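Local structure of packaging enzyme P4 (Pseudomonas phage phi6, 4BLO) at residues V90-D94 against T95-S99. The protein hydrolyses nucleoside triphosphates as a hexameric, RecA-like packaging motor that probably drives viral RNA into the phage capsid. Numbering follows the deposited sequence.
Sequences VDVLD and TGIYS
Thr95 and Val90 meet beside the weakly bonded helical turn around 92-95, a worked example of one small side chain serving two chemistries. From the CB of Thr95 two branches part. The methyl CG2 meets Val90 CG1 tip to tip at 3.5 Å, an apolar touch. The hydroxyl takes the other branch: with chi1 at 65°, OG1 sits between its own N and carbonyl carbon and donates to Gly96 O over 3.2 Å, in the carbonyl plane and on a lone pair. OG1 also comes within 3.4 Å of Val92 O, without a hydrogen bond. Gly96 O accepts from the side-chain amide of Gln28 as well. In the backbone, Asp91 O takes two N-H groups, that of Asp94 at 2.9 Å and, weakly, that of Thr95; the bond from Gly96 N to Val92 O is also weak, bent to 125°. Gly96 then leaves helical geometry with a positive phi of 76°, and beyond it Ile97 reaches back, its CD1 lying 3.3 Å from Val92 CG1 as the two side chains cross at a slant. Asp94 OD2 accepts from Val86 N of a neighbouring subunit. Thr95 thus divides its chemistry, the methyl joining an apolar contact while the hydroxyl closes on the next carbonyl.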
# COMPACT_ATOMS: atom_id res chain seq x y z
N VAL L 90 -5.73 6.42 -8.40
CA VAL L 90 -6.90 6.44 -9.29
C VAL L 90 -6.39 6.16 -10.72
O VAL L 90 -5.28 6.57 -11.01
CB VAL L 90 -7.63 7.81 -9.18
CG1 VAL L 90 -6.73 8.96 -9.65
CG2 VAL L 90 -8.96 7.82 -9.92
N ASP L 91 -7.17 5.50 -11.60
CA ASP L 91 -6.67 5.22 -12.95
C ASP L 91 -6.30 6.50 -13.73
O ASP L 91 -7.11 7.41 -13.87
CB ASP L 91 -7.63 4.36 -13.77
CG ASP L 91 -7.06 3.91 -15.11
OD1 ASP L 91 -5.85 3.63 -15.17
OD2 ASP L 91 -7.85 3.76 -16.07
N VAL L 92 -5.05 6.52 -14.22
CA VAL L 92 -4.38 7.58 -14.99
C VAL L 92 -5.18 7.93 -16.28
O VAL L 92 -5.10 9.05 -16.79
CB VAL L 92 -2.94 7.10 -15.31
CG1 VAL L 92 -2.14 8.19 -15.96
CG2 VAL L 92 -2.20 6.67 -14.03
N LEU L 93 -5.94 6.97 -16.79
CA LEU L 93 -6.78 7.14 -17.96
C LEU L 93 -8.12 7.82 -17.60
O LEU L 93 -8.77 8.37 -18.49
CB LEU L 93 -7.03 5.77 -18.58
CG LEU L 93 -6.80 5.59 -20.06
CD1 LEU L 93 -5.38 5.88 -20.45
CD2 LEU L 93 -7.11 4.18 -20.44
N ASP L 94 -8.56 7.76 -16.33
CA ASP L 94 -9.81 8.39 -15.87
C ASP L 94 -9.55 9.85 -15.52
O ASP L 94 -10.49 10.65 -15.47
CB ASP L 94 -10.40 7.64 -14.66
CG ASP L 94 -11.13 6.34 -14.99
OD1 ASP L 94 -10.50 5.44 -15.60
OD2 ASP L 94 -12.31 6.21 -14.62
N THR L 95 -8.27 10.19 -15.26
CA THR L 95 -7.82 11.54 -14.91
C THR L 95 -7.11 12.19 -16.09
O THR L 95 -7.07 13.41 -16.17
CB THR L 95 -6.89 11.53 -13.65
OG1 THR L 95 -5.67 10.82 -13.90
CG2 THR L 95 -7.57 11.00 -12.41
N GLY L 96 -6.53 11.38 -16.96
CA GLY L 96 -5.74 11.90 -18.07
C GLY L 96 -4.41 12.37 -17.55
O GLY L 96 -4.11 12.18 -16.36
N ILE L 97 -3.59 12.98 -18.41
CA ILE L 97 -2.27 13.44 -17.97
C ILE L 97 -2.04 14.84 -18.49
O ILE L 97 -2.31 15.11 -19.66
CB ILE L 97 -1.15 12.45 -18.41
CG1 ILE L 97 -1.30 11.08 -17.71
CG2 ILE L 97 0.26 13.01 -18.17
CD1 ILE L 97 -1.25 10.01 -18.61
N TYR L 98 -1.55 15.74 -17.61
CA TYR L 98 -1.26 17.12 -18.01
C TYR L 98 0.16 17.52 -17.65
O TYR L 98 0.61 17.30 -16.52
CB TYR L 98 -2.26 18.12 -17.39
CG TYR L 98 -2.04 19.55 -17.82
CD1 TYR L 98 -1.08 20.35 -17.19
CD2 TYR L 98 -2.78 20.11 -18.85
CE1 TYR L 98 -0.85 21.66 -17.61
CE2 TYR L 98 -2.57 21.43 -19.26
CZ TYR L 98 -1.60 22.20 -18.64
OH TYR L 98 -1.38 23.50 -19.03
N SER L 99 0.84 18.15 -18.61
CA SER L 99 2.15 18.76 -18.44
C SER L 99 2.07 20.16 -18.99
O SER L 99 1.41 20.37 -20.02
CB SER L 99 3.24 17.94 -19.11
OG SER L 99 3.56 16.88 -18.23